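Local coordinates for protein trichothecene 3-O-acetyltransferase (Gibberella zeae, PDB 2RKV) that transfers an acetyl group from acetyl-coenzyme A to the 3-hydroxyl of trichothecene mycotoxins such as T-2 toxin and deoxynivalenol, at residues G58-E63 / S73-F78; Q6-G11 / N303-L308; S274-E279 / D435-D440; A267-S272 / K441-Y446. All coordinates share one frame; numbering follows the deposited sequence. Where two conformers were deposited one is given.

Contact 1. Residues G58-E63 / S73-F78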
loop_
_atom_site.group_PDB
_atom_site.type_symbol
_atom_site.label_atom_id
_atom_site.label_comp_id
_atom_site.label_asym_id
_atom_site.label_seq_id
_atom_site.Cartn_x
_atom_site.Cartn_y
_atom_site.Cartn_z
ATOM N N GLY A 58 15.013 -14.181 2.970
ATOM C CA GLY A 58 14.266 -15.221 3.667
ATOM C C GLY A 58 12.844 -15.400 3.160
ATOM O O GLY A 58 12.457 -14.829 2.133
ATOM N N GLN A 59 12.070 -16.187 3.902
ATOM C CA GLN A 59 10.665 -16.453 3.592
ATOM C C GLN A 59 9.857 -16.311 4.875
ATOM O O GLN A 59 10.398 -16.467 5.977
ATOM C CB GLN A 59 10.504 -17.881 3.032
ATOM C CG GLN A 59 10.876 -18.967 4.050
ATOM C CD GLN A 59 10.708 -20.377 3.523
ATOM O OE1 GLN A 59 9.623 -20.761 3.074
ATOM N NE2 GLN A 59 11.774 -21.170 3.614
ATOM N N VAL A 60 8.562 -16.041 4.733
ATOM C CA VAL A 60 7.654 -15.991 5.875
ATOM C C VAL A 60 7.051 -17.381 6.056
ATOM O O VAL A 60 6.426 -17.914 5.129
ATOM C CB VAL A 60 6.542 -14.926 5.651
ATOM C CG1 VAL A 60 5.486 -14.987 6.762
ATOM C CG2 VAL A 60 7.157 -13.525 5.547
ATOM N N LYS A 61 7.250 -17.975 7.234
ATOM C CA LYS A 61 6.783 -19.338 7.491
ATOM C C LYS A 61 5.996 -19.446 8.789
ATOM O O LYS A 61 6.494 -19.073 9.854
ATOM C CB LYS A 61 7.953 -20.322 7.503
ATOM C CG LYS A 61 7.507 -21.766 7.487
ATOM C CD LYS A 61 8.324 -22.589 6.499
ATOM C CE LYS A 61 7.652 -23.933 6.225
ATOM N NZ LYS A 61 6.369 -23.797 5.460
ATOM N N ALA A 62 4.767 -19.956 8.682
ATOM C CA ALA A 62 3.904 -20.156 9.839
ATOM C C ALA A 62 4.203 -21.483 10.517
ATOM O O ALA A 62 4.597 -22.455 9.865
ATOM C CB ALA A 62 2.430 -20.087 9.416
ATOM N N GLU A 63 4.028 -21.507 11.833
ATOM C CA GLU A 63 4.123 -22.730 12.621
ATOM C C GLU A 63 3.092 -22.724 13.755
ATOM O O GLU A 63 2.510 -21.674 14.062
ATOM C CB GLU A 63 5.534 -22.897 13.187
ATOM C CG GLU A 63 5.942 -21.841 14.190
ATOM C CD GLU A 63 7.392 -21.992 14.621
ATOM O OE1 GLU A 63 7.623 -22.048 15.843
ATOM O OE2 GLU A 63 8.282 -22.075 13.742
ATOM N N SER A 73 3.905 -16.751 12.620
ATOM C CA SER A 73 4.821 -16.715 11.477
ATOM C C SER A 73 6.137 -16.030 11.811
ATOM O O SER A 73 6.188 -15.112 12.638
ATOM C CB SER A 73 4.169 -16.036 10.271
ATOM O OG SER A 73 3.137 -16.855 9.744
ATOM N N PHE A 74 7.183 -16.495 11.132
ATOM C CA PHE A 74 8.556 -16.059 11.358
ATOM C C PHE A 74 9.206 -15.856 9.994
ATOM O O PHE A 74 8.862 -16.547 9.032
ATOM C CB PHE A 74 9.354 -17.136 12.111
ATOM C CG PHE A 74 8.856 -17.422 13.511
ATOM C CD1 PHE A 74 7.755 -18.254 13.725
ATOM C CD2 PHE A 74 9.510 -16.883 14.619
ATOM C CE1 PHE A 74 7.293 -18.519 15.033
ATOM C CE2 PHE A 74 9.056 -17.142 15.924
ATOM C CZ PHE A 74 7.943 -17.965 16.124
ATOM N N ILE A 75 10.155 -14.927 9.918
ATOM C CA ILE A 75 11.060 -14.850 8.766
ATOM C C ILE A 75 12.208 -15.824 9.019
ATOM O O ILE A 75 12.917 -15.726 10.027
ATOM C CB ILE A 75 11.615 -13.420 8.537
ATOM C CG1 ILE A 75 10.465 -12.456 8.209
ATOM C CG2 ILE A 75 12.654 -13.423 7.411
ATOM C CD1 ILE A 75 10.831 -10.969 8.307
ATOM N N VAL A 76 12.372 -16.767 8.102
ATOM C CA VAL A 76 13.376 -17.823 8.242
ATOM C C VAL A 76 14.131 -17.978 6.916
ATOM O O VAL A 76 13.689 -17.477 5.892
ATOM C CB VAL A 76 12.727 -19.170 8.685
ATOM C CG1 VAL A 76 12.105 -19.026 10.061
ATOM C CG2 VAL A 76 11.674 -19.641 7.674
ATOM N N PRO A 77 15.293 -18.648 6.932
ATOM C CA PRO A 77 16.045 -18.763 5.680
ATOM C C PRO A 77 15.254 -19.396 4.523
ATOM O O PRO A 77 14.324 -20.182 4.742
ATOM C CB PRO A 77 17.254 -19.621 6.072
ATOM C CG PRO A 77 17.422 -19.376 7.548
ATOM C CD PRO A 77 16.000 -19.278 8.064
ATOM N N PHE A 78 15.618 -19.009 3.306
ATOM C CA PHE A 78 14.953 -19.501 2.100
ATOM C C PHE A 78 16.010 -19.734 1.025
ATOM O O PHE A 78 16.435 -20.873 0.823
ATOM C CB PHE A 78 13.866 -18.522 1.647
ATOM C CG PHE A 78 13.126 -18.950 0.401
ATOM C CD1 PHE A 78 12.931 -18.047 -0.638
ATOM C CD2 PHE A 78 12.628 -20.245 0.274
ATOM C CE1 PHE A 78 12.244 -18.420 -1.794
ATOM C CE2 PHE A 78 11.938 -20.636 -0.889
ATOM C CZ PHE A 78 11.745 -19.720 -1.917
#
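Strands 59-63 and 73-76 run antiparallel, their axes at 141°, with Q59-V76 and K61-F74 as hydrogen-bonded pairs, V60-I75 as the non-hydrogen-bonded pair between them and A62-S73 following K61-F74. Of the four backbone bonds the shortest is K61 N to F74 O, 2.8 Å. Its return partner, F74 N to K61 O, is 3.0 Å long. Q59 adds a fifth bond through its side chain. CG stands between the backbone N and the carbonyl carbon (chi1 64°) and the chain then runs out extended, so that NE2 reaches P77 O beyond the strand end; this bond is 3.0 Å long, almost straight at 178°, and lies in the amide plane. The same NE2 passes 3.6 Å from F78 CD2, where the two side chains cross at about a right angle. On this face V76 CG2 touches both Q59 CG and K61 CB, 3.8 Å from each. At the far end the carboxylate of E63 comes obliquely to F74, CD to CE1 3.5 Å, while K4 both pairs with E63 OE2 and makes a cation-pi contact with the F74 ring. V60 CG1 and S73 CB touch at 3.9 Å on the opposite face, the one that carries the buried I75. Together the strands form a beta hairpin, which strand 5-6 extends into a small three-stranded antiparallel sheet with 72-76 in the middle.

Contact 2. Residues Q6-G11 / N303-L308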
loop_
_atom_site.group_PDB
_atom_site.type_symbol
_atom_site.label_atom_id
_atom_site.label_comp_id
_atom_site.label_asym_id
_atom_site.label_seq_id
_atom_site.Cartn_x
_atom_site.Cartn_y
_atom_site.Cartn_z
ATOM N N GLN A 6 10.458 -13.486 14.464
ATOM C CA GLN A 6 8.999 -13.465 14.594
ATOM C C GLN A 6 8.446 -12.213 13.915
ATOM O O GLN A 6 8.998 -11.122 14.074
ATOM C CB GLN A 6 8.593 -13.497 16.062
ATOM C CG GLN A 6 7.103 -13.756 16.271
ATOM C CD GLN A 6 6.746 -14.076 17.704
ATOM O OE1 GLN A 6 5.761 -13.561 18.239
ATOM N NE2 GLN A 6 7.547 -14.920 18.344
ATOM N N LEU A 7 7.370 -12.367 13.140
ATOM C CA LEU A 7 6.735 -11.207 12.520
ATOM C C LEU A 7 6.219 -10.256 13.584
ATOM O O LEU A 7 5.948 -10.666 14.717
ATOM C CB LEU A 7 5.560 -11.636 11.638
ATOM C CG LEU A 7 5.818 -12.446 10.364
ATOM C CD1 LEU A 7 4.666 -12.227 9.391
ATOM C CD2 LEU A 7 7.122 -12.099 9.715
ATOM N N ASP A 8 6.062 -8.984 13.199
ATOM C CA ASP A 8 5.303 -8.041 14.015
ATOM C C ASP A 8 3.998 -8.708 14.415
ATOM O O ASP A 8 3.404 -9.442 13.619
ATOM C CB ASP A 8 4.968 -6.788 13.197
ATOM C CG ASP A 8 6.194 -5.967 12.871
ATOM O OD1 ASP A 8 6.654 -5.220 13.757
ATOM O OD2 ASP A 8 6.663 -6.047 11.718
ATOM N N THR A 9 3.545 -8.449 15.637
ATOM C CA THR A 9 2.248 -8.985 16.061
ATOM C C THR A 9 1.128 -8.541 15.110
ATOM O O THR A 9 0.257 -9.339 14.752
ATOM C CB THR A 9 1.959 -8.649 17.532
ATOM O OG1 THR A 9 3.007 -9.217 18.335
ATOM C CG2 THR A 9 0.611 -9.237 17.970
ATOM N N LEU A 10 1.190 -7.286 14.669
ATOM C CA LEU A 10 0.230 -6.756 13.703
ATOM C C LEU A 10 0.310 -7.494 12.368
ATOM O O LEU A 10 -0.692 -7.589 11.646
ATOM C CB LEU A 10 0.449 -5.254 13.497
ATOM C CG LEU A 10 0.204 -4.356 14.713
ATOM C CD1 LEU A 10 0.683 -2.935 14.408
ATOM C CD2 LEU A 10 -1.273 -4.370 15.095
ATOM N N GLY A 11 1.494 -8.022 12.050
ATOM C CA GLY A 11 1.702 -8.786 10.816
ATOM C C GLY A 11 1.181 -10.215 10.888
ATOM O O GLY A 11 1.247 -10.963 9.901
ATOM N N ASN A 303 11.475 5.734 10.789
ATOM C CA ASN A 303 10.919 5.605 9.442
ATOM C C ASN A 303 11.612 4.488 8.649
ATOM O O ASN A 303 11.071 3.974 7.662
ATOM C CB ASN A 303 11.052 6.933 8.694
ATOM C CG ASN A 303 10.347 6.920 7.352
ATOM O OD1 ASN A 303 9.126 6.727 7.279
ATOM N ND2 ASN A 303 11.104 7.127 6.287
ATOM N N ASN A 304 12.815 4.119 9.087
ATOM C CA ASN A 304 13.578 3.068 8.422
ATOM C C ASN A 304 13.259 1.656 8.910
ATOM O O ASN A 304 13.843 0.689 8.418
ATOM C CB ASN A 304 15.085 3.350 8.504
ATOM C CG ASN A 304 15.492 4.549 7.678
ATOM O OD1 ASN A 304 14.900 4.822 6.628
ATOM N ND2 ASN A 304 16.493 5.291 8.154
ATOM N N TYR A 305 12.342 1.527 9.872
ATOM C CA TYR A 305 11.924 0.199 10.332
ATOM C C TYR A 305 11.188 -0.515 9.193
ATOM O O TYR A 305 10.198 0.004 8.676
ATOM C CB TYR A 305 11.030 0.300 11.563
ATOM C CG TYR A 305 10.497 -1.028 12.031
ATOM C CD1 TYR A 305 11.368 -2.003 12.507
ATOM C CD2 TYR A 305 9.125 -1.307 12.008
ATOM C CE1 TYR A 305 10.905 -3.223 12.939
ATOM C CE2 TYR A 305 8.644 -2.538 12.450
ATOM C CZ TYR A 305 9.542 -3.484 12.924
ATOM O OH TYR A 305 9.097 -4.710 13.360
ATOM N N PRO A 306 11.705 -1.681 8.765
ATOM C CA PRO A 306 11.203 -2.325 7.550
ATOM C C PRO A 306 9.979 -3.225 7.725
ATOM O O PRO A 306 9.547 -3.866 6.756
ATOM C CB PRO A 306 12.389 -3.177 7.110
ATOM C CG PRO A 306 12.978 -3.640 8.432
ATOM C CD PRO A 306 12.839 -2.428 9.358
ATOM N N GLY A 307 9.422 -3.273 8.928
ATOM C CA GLY A 307 8.362 -4.240 9.217
ATOM C C GLY A 307 6.967 -3.761 8.867
ATOM O O GLY A 307 6.772 -2.945 7.943
ATOM N N LEU A 308 6.007 -4.290 9.621
ATOM C CA LEU A 308 4.596 -3.974 9.479
ATOM C C LEU A 308 4.157 -3.265 10.759
ATOM O O LEU A 308 4.041 -3.875 11.829
ATOM C CB LEU A 308 3.796 -5.260 9.222
ATOM C CG LEU A 308 2.294 -5.243 8.898
ATOM C CD1 LEU A 308 1.452 -4.760 10.085
ATOM C CD2 LEU A 308 1.997 -4.409 7.688
HETATM O O HOH W 1 4.537 -3.641 14.517
#
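The carboxylate of D8 meets Y305 tip to tip: Y305 OH donates to OD1 over a short 2.5 Å, on the syn side of the carboxylate and at the edge of the ring, whose plane stands at 87° to that of the carboxylate. The other oxygen takes the backbone N-H of L308, with N to OD2 2.8 Å and a nearly straight bond (175°) that arrives from above the carboxylate plane. D8 CG lies anti to its carbonyl carbon (chi1 -68°), from where the carboxylate reaches both donors. G307, lacking a side chain, lets OD2 come within 3.5 Å of its CA. A water donates both to D8 OD1 and to L308 O, 2.7 Å from each. This array of donors round a buried acid would probably favour its ionised form. The two loops join close to the toxin site: 303-308 leads into strand 310-318, whose Q310, N311 and M312 line the trichothecene pocket, and the side chain of L308 is about 5 Å from the bound T-2 toxin. Beside the polar group, L308 CD1 packs on L10 CB at 3.6 Å. Further out, R192 makes a long, weak ion pair with D8 OD2, while R296 binds Y305 O. Helix 340-356 lies against L10.

Contact 3. Residues S274-E279 / D435-D440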
loop_
_atom_site.group_PDB
_atom_site.type_symbol
_atom_site.label_atom_id
_atom_site.label_comp_id
_atom_site.label_asym_id
_atom_site.label_seq_id
_atom_site.Cartn_x
_atom_site.Cartn_y
_atom_site.Cartn_z
ATOM N N SER A 274 -19.525 9.149 -2.493
ATOM C CA SER A 274 -20.817 9.190 -1.814
ATOM C C SER A 274 -21.858 9.859 -2.702
ATOM O O SER A 274 -22.969 9.346 -2.842
ATOM C CB SER A 274 -20.709 9.873 -0.449
ATOM O OG SER A 274 -19.848 9.130 0.402
ATOM N N ARG A 275 -21.475 10.973 -3.324
ATOM C CA ARG A 275 -22.337 11.682 -4.276
ATOM C C ARG A 275 -22.842 10.771 -5.407
ATOM O O ARG A 275 -24.051 10.684 -5.626
ATOM C CB ARG A 275 -21.624 12.910 -4.853
ATOM C CG ARG A 275 -22.444 13.678 -5.904
ATOM C CD ARG A 275 -21.791 15.008 -6.295
ATOM N NE ARG A 275 -20.497 14.825 -6.959
ATOM C CZ ARG A 275 -19.313 14.993 -6.367
ATOM N NH1 ARG A 275 -18.191 14.795 -7.056
ATOM N NH2 ARG A 275 -19.244 15.349 -5.087
ATOM N N VAL A 276 -21.936 10.090 -6.116
ATOM C CA VAL A 276 -22.380 9.219 -7.223
ATOM C C VAL A 276 -23.196 8.023 -6.721
ATOM O O VAL A 276 -24.100 7.549 -7.417
ATOM C CB VAL A 276 -21.237 8.759 -8.182
ATOM C CG1 VAL A 276 -20.464 9.961 -8.726
ATOM C CG2 VAL A 276 -20.312 7.773 -7.498
ATOM N N ARG A 277 -22.889 7.555 -5.513
ATOM C CA ARG A 277 -23.605 6.427 -4.927
ATOM C C ARG A 277 -25.062 6.763 -4.586
ATOM O O ARG A 277 -25.895 5.864 -4.500
ATOM C CB ARG A 277 -22.859 5.862 -3.717
ATOM C CG ARG A 277 -21.665 5.016 -4.143
ATOM C CD ARG A 277 -20.694 4.719 -3.025
ATOM N NE ARG A 277 -19.680 3.778 -3.503
ATOM C CZ ARG A 277 -18.650 3.335 -2.790
ATOM N NH1 ARG A 277 -18.451 3.757 -1.544
ATOM N NH2 ARG A 277 -17.809 2.467 -3.341
ATOM N N LEU A 278 -25.351 8.053 -4.403
ATOM C CA LEU A 278 -26.722 8.523 -4.182
ATOM C C LEU A 278 -27.649 8.136 -5.329
ATOM O O LEU A 278 -28.870 8.056 -5.149
ATOM C CB LEU A 278 -26.754 10.041 -4.003
ATOM C CG LEU A 278 -26.315 10.603 -2.651
ATOM C CD1 LEU A 278 -26.106 12.104 -2.772
ATOM C CD2 LEU A 278 -27.330 10.276 -1.554
ATOM N N GLU A 279 -27.066 7.904 -6.503
ATOM C CA GLU A 279 -27.827 7.486 -7.681
ATOM C C GLU A 279 -28.304 6.034 -7.614
ATOM O O GLU A 279 -29.160 5.627 -8.402
ATOM C CB GLU A 279 -27.030 7.742 -8.964
ATOM C CG GLU A 279 -26.663 9.206 -9.195
ATOM C CD GLU A 279 -27.872 10.138 -9.160
ATOM O OE1 GLU A 279 -28.872 9.852 -9.854
ATOM O OE2 GLU A 279 -27.820 11.160 -8.438
ATOM N N ASP A 435 -18.513 4.629 -13.815
ATOM C CA ASP A 435 -19.038 5.337 -14.987
ATOM C C ASP A 435 -19.599 6.703 -14.610
ATOM O O ASP A 435 -19.326 7.698 -15.287
ATOM C CB ASP A 435 -20.107 4.506 -15.708
ATOM C CG ASP A 435 -19.545 3.252 -16.361
ATOM O OD1 ASP A 435 -18.340 3.225 -16.702
ATOM O OD2 ASP A 435 -20.320 2.287 -16.527
ATOM N N ARG A 436 -20.368 6.748 -13.522
ATOM C CA ARG A 436 -20.951 8.003 -13.039
ATOM C C ARG A 436 -19.870 8.966 -12.553
ATOM O O ARG A 436 -19.952 10.176 -12.785
ATOM C CB ARG A 436 -21.966 7.745 -11.928
ATOM C CG ARG A 436 -23.259 7.111 -12.430
ATOM C CD ARG A 436 -24.261 6.909 -11.312
ATOM N NE ARG A 436 -25.557 6.494 -11.851
ATOM C CZ ARG A 436 -26.180 5.353 -11.563
ATOM N NH1 ARG A 436 -25.660 4.483 -10.706
ATOM N NH2 ARG A 436 -27.353 5.088 -12.128
ATOM N N LEU A 437 -18.856 8.423 -11.878
ATOM C CA LEU A 437 -17.753 9.240 -11.384
ATOM C C LEU A 437 -17.038 9.926 -12.537
ATOM O O LEU A 437 -16.784 11.123 -12.489
ATOM C CB LEU A 437 -16.768 8.399 -10.561
ATOM C CG LEU A 437 -15.754 9.170 -9.712
ATOM C CD1 LEU A 437 -16.441 9.972 -8.616
ATOM C CD2 LEU A 437 -14.741 8.199 -9.120
ATOM N N LYS A 438 -16.741 9.159 -13.585
ATOM C CA LYS A 438 -16.002 9.660 -14.735
ATOM C C LYS A 438 -16.754 10.762 -15.480
ATOM O O LYS A 438 -16.141 11.586 -16.155
ATOM C CB LYS A 438 -15.660 8.509 -15.690
ATOM C CG LYS A 438 -14.573 7.574 -15.158
ATOM C CD LYS A 438 -14.502 6.263 -15.935
ATOM C CE LYS A 438 -14.141 6.493 -17.395
ATOM N NZ LYS A 438 -14.091 5.211 -18.150
ATOM N N ALA A 439 -18.080 10.764 -15.348
ATOM C CA ALA A 439 -18.939 11.742 -16.018
ATOM C C ALA A 439 -19.382 12.872 -15.085
ATOM O O ALA A 439 -20.027 13.828 -15.530
ATOM C CB ALA A 439 -20.150 11.049 -16.636
ATOM N N ASP A 440 -19.021 12.771 -13.805
ATOM C CA ASP A 440 -19.407 13.763 -12.793
ATOM C C ASP A 440 -18.544 15.029 -12.881
ATOM O O ASP A 440 -17.326 14.967 -12.685
ATOM C CB ASP A 440 -19.343 13.128 -11.398
ATOM C CG ASP A 440 -19.755 14.084 -10.280
ATOM O OD1 ASP A 440 -19.029 15.065 -10.027
ATOM O OD2 ASP A 440 -20.781 13.826 -9.623
HETATM O O HOH W 2 -23.921 4.980 -8.481
#
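R275 takes hold of D440 side-on, NE giving to OD2 at 2.9 Å and NH1 to OD1 at 3.1 Å in a two-pronged salt bridge. The flat groups are far from coplanar, 46° apart: OD2 lies in the guanidinium plane and is met on its syn side, with the NE bond close to straight (169°), whereas NH1 comes to OD1 from above the carboxylate. A bend at chi3 (64°) in an otherwise extended arginine turns the NE edge to the acid. R436 is oriented quite differently. Its guanidinium presents a face to E279, with E279 CB 3.5 Å from R436 NE, while the E279 carboxylate leads off elsewhere. Here the last part of helix 261-277 packs against the last part of helix 431-439, and D440 is also the N-cap of the next helix, 441-444: its OD1 accepts from W443 N as well as from R275. Between the polar pairs V276 wedges in, its CB 3.9 Å from R436 CB and its CG1 4.0 Å from L437 CD1; L437 in turn rests on strand 423-430. A water links V276 O, 2.8 Å away, to R436 NH1, which also forms a salt bridge with E432. Nearby, R277 of the first helix pairs with D433 of the second.

Contact 4. Residues A267-S272 / K441-Y446. Residues 445, 446 of segment 441-446 come from a tag, linker or insertion.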
loop_
_atom_site.group_PDB
_atom_site.type_symbol
_atom_site.label_atom_id
_atom_site.label_comp_id
_atom_site.label_asym_id
_atom_site.label_seq_id
_atom_site.Cartn_x
_atom_site.Cartn_y
_atom_site.Cartn_z
ATOM N N ALA A 267 -10.749 13.280 1.522
ATOM C CA ALA A 267 -12.108 13.784 1.770
ATOM C C ALA A 267 -12.894 13.967 0.469
ATOM O O ALA A 267 -14.087 13.629 0.397
ATOM C CB ALA A 267 -12.047 15.098 2.533
ATOM N N PHE A 268 -12.218 14.503 -0.546
ATOM C CA PHE A 268 -12.820 14.765 -1.850
ATOM C C PHE A 268 -13.279 13.457 -2.494
ATOM O O PHE A 268 -14.340 13.388 -3.122
ATOM C CB PHE A 268 -11.812 15.501 -2.744
ATOM C CG PHE A 268 -12.327 15.821 -4.115
ATOM C CD1 PHE A 268 -13.277 16.825 -4.303
ATOM C CD2 PHE A 268 -11.847 15.127 -5.228
ATOM C CE1 PHE A 268 -13.748 17.125 -5.588
ATOM C CE2 PHE A 268 -12.308 15.420 -6.514
ATOM C CZ PHE A 268 -13.268 16.418 -6.690
ATOM N N ILE A 269 -12.481 12.411 -2.320
ATOM C CA ILE A 269 -12.834 11.098 -2.859
ATOM C C ILE A 269 -14.040 10.491 -2.134
ATOM O O ILE A 269 -14.957 9.970 -2.787
ATOM C CB ILE A 269 -11.607 10.147 -2.879
ATOM C CG1 ILE A 269 -10.614 10.624 -3.947
ATOM C CG2 ILE A 269 -12.036 8.722 -3.177
ATOM C CD1 ILE A 269 -9.227 9.977 -3.844
ATOM N N TRP A 270 -14.050 10.577 -0.801
ATOM C CA TRP A 270 -15.172 10.068 -0.005
ATOM C C TRP A 270 -16.455 10.793 -0.404
ATOM O O TRP A 270 -17.497 10.162 -0.618
ATOM C CB TRP A 270 -14.901 10.246 1.490
ATOM C CG TRP A 270 -15.823 9.472 2.407
ATOM C CD1 TRP A 270 -16.713 8.480 2.066
ATOM C CD2 TRP A 270 -15.892 9.598 3.831
ATOM N NE1 TRP A 270 -17.338 7.997 3.200
ATOM C CE2 TRP A 270 -16.855 8.668 4.294
ATOM C CE3 TRP A 270 -15.237 10.418 4.766
ATOM C CZ2 TRP A 270 -17.179 8.535 5.657
ATOM C CZ3 TRP A 270 -15.557 10.284 6.115
ATOM C CH2 TRP A 270 -16.523 9.351 6.547
ATOM N N LYS A 271 -16.353 12.111 -0.543
ATOM C CA LYS A 271 -17.501 12.942 -0.926
ATOM C C LYS A 271 -17.992 12.603 -2.337
ATOM O O LYS A 271 -19.203 12.430 -2.557
ATOM C CB LYS A 271 -17.126 14.418 -0.815
ATOM C CG LYS A 271 -18.262 15.391 -1.151
ATOM C CD LYS A 271 -17.831 16.840 -0.932
ATOM C CE LYS A 271 -17.279 17.098 0.484
ATOM N NZ LYS A 271 -18.170 16.686 1.615
ATOM N N SER A 272 -17.056 12.484 -3.282
ATOM C CA SER A 272 -17.386 12.180 -4.681
ATOM C C SER A 272 -17.975 10.776 -4.856
ATOM O O SER A 272 -18.963 10.605 -5.580
ATOM C CB SER A 272 -16.180 12.370 -5.601
ATOM O OG SER A 272 -15.703 13.706 -5.568
ATOM N N LYS A 441 -19.187 16.173 -13.135
ATOM C CA LYS A 441 -18.469 17.435 -13.359
ATOM C C LYS A 441 -17.737 17.979 -12.126
ATOM O O LYS A 441 -16.717 18.662 -12.260
ATOM C CB LYS A 441 -19.398 18.509 -13.952
ATOM C CG LYS A 441 -20.414 19.099 -12.983
ATOM N N GLU A 442 -18.250 17.688 -10.933
ATOM C CA GLU A 442 -17.580 18.128 -9.705
ATOM C C GLU A 442 -16.282 17.326 -9.494
ATOM O O GLU A 442 -15.292 17.850 -8.978
ATOM C CB GLU A 442 -18.510 18.031 -8.494
ATOM C CG GLU A 442 -19.625 19.104 -8.497
ATOM C CD GLU A 442 -20.629 18.935 -7.364
ATOM O OE1 GLU A 442 -20.534 19.681 -6.367
ATOM O OE2 GLU A 442 -21.514 18.059 -7.468
ATOM N N TRP A 443 -16.304 16.068 -9.924
ATOM C CA TRP A 443 -15.131 15.190 -9.889
ATOM C C TRP A 443 -14.116 15.560 -10.970
ATOM O O TRP A 443 -12.945 15.787 -10.675
ATOM C CB TRP A 443 -15.578 13.728 -10.023
ATOM C CG TRP A 443 -14.465 12.715 -10.217
ATOM C CD1 TRP A 443 -14.079 12.137 -11.401
ATOM C CD2 TRP A 443 -13.615 12.153 -9.201
ATOM N NE1 TRP A 443 -13.047 11.252 -11.183
ATOM C CE2 TRP A 443 -12.742 11.241 -9.844
ATOM C CE3 TRP A 443 -13.508 12.331 -7.814
ATOM C CZ2 TRP A 443 -11.769 10.508 -9.144
ATOM C CZ3 TRP A 443 -12.534 11.595 -7.111
ATOM C CH2 TRP A 443 -11.682 10.696 -7.783
ATOM N N THR A 444 -14.568 15.637 -12.220
ATOM C CA THR A 444 -13.667 15.906 -13.349
ATOM C C THR A 444 -13.064 17.313 -13.342
ATOM O O THR A 444 -12.079 17.570 -14.035
ATOM C CB THR A 444 -14.329 15.615 -14.717
ATOM O OG1 THR A 444 -15.454 16.485 -14.905
ATOM C CG2 THR A 444 -14.785 14.162 -14.794
ATOM N N LYS A 445 -13.650 18.218 -12.556
ATOM C CA LYS A 445 -13.060 19.534 -12.338
ATOM C C LYS A 445 -11.620 19.390 -11.813
ATOM O O LYS A 445 -10.753 20.198 -12.137
ATOM C CB LYS A 445 -13.920 20.337 -11.353
ATOM C CG LYS A 445 -13.389 21.720 -10.989
ATOM C CD LYS A 445 -14.345 22.393 -10.008
ATOM C CE LYS A 445 -13.838 23.741 -9.536
ATOM N NZ LYS A 445 -14.721 24.264 -8.443
ATOM N N TYR A 446 -11.382 18.336 -11.032
ATOM C CA TYR A 446 -10.078 18.105 -10.397
ATOM C C TYR A 446 -9.378 16.845 -10.905
ATOM O O TYR A 446 -8.152 16.811 -10.998
ATOM C CB TYR A 446 -10.244 17.991 -8.879
ATOM C CG TYR A 446 -10.697 19.267 -8.201
ATOM C CD1 TYR A 446 -12.053 19.522 -7.988
ATOM C CD2 TYR A 446 -9.768 20.211 -7.764
ATOM C CE1 TYR A 446 -12.472 20.686 -7.359
ATOM C CE2 TYR A 446 -10.176 21.386 -7.132
ATOM C CZ TYR A 446 -11.528 21.612 -6.933
ATOM O OH TYR A 446 -11.946 22.773 -6.312
#
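F268 and S272, which both touch W443, are tied to each other at F268 O: this oxygen takes two bonds from S272, from N at 2.9 Å and from OG at 2.8 Å, reaching it from opposite faces of the carbonyl plane. With OG beside its own backbone N (chi1 -60°), the hydroxyl also comes to lie over the centre of the F268 ring. The same OG sits at the edge of the W443 indole, 3.4 Å from CE3, and I269 CG1 meets that ring's plane at CZ3, 3.8 Å away. F268 and the six-membered ring of W443 are almost parallel, 6° apart, yet slid so far that they barely overlap. Helix 261-277, whose T261 and D262 help line the coenzyme A pocket, thus packs through its middle against the short C-terminal helix 441-444, with F268, W443 and Y446 forming an aromatic cluster. Y446, deposited as part of an insertion into the natural sequence, is turned 68° from F268 and brings CD1 to 3.6 Å from F268 CZ. The F268 ring also turns its edge, at CZ, to E442 O, 3.4 Å away. Outside the pair, F234 meets W443 edge-to-face, L244 of helix 238-249 touches both F268 and Y446, and I269 lies on M412 and F414 of strand 411-414.

How the contacts relate
From the N terminus the chain first lays down 6-11, then closes contact 1 locally as a hairpin; contact 2 shuts only when 303-308 returns to 6-11, so contact 1 nests inside its long loop. The two touch, L7 N probably bonding to S73 O. Before contact 2 closes, helix 261-277 has already supplied one half of contacts 4 and 3. Their other halves come near the C terminus, so both cross contact 2, and contact 3 nests inside contact 4. Contacts 3 and 4 adjoin, centres 9 Å apart, across the chain's centre from the others. Contacts 1 and 2 join the N-terminal sheet and loop 6-11 to loop 303-308; contacts 3 and 4 bind the C-terminal helices to helix 261-277.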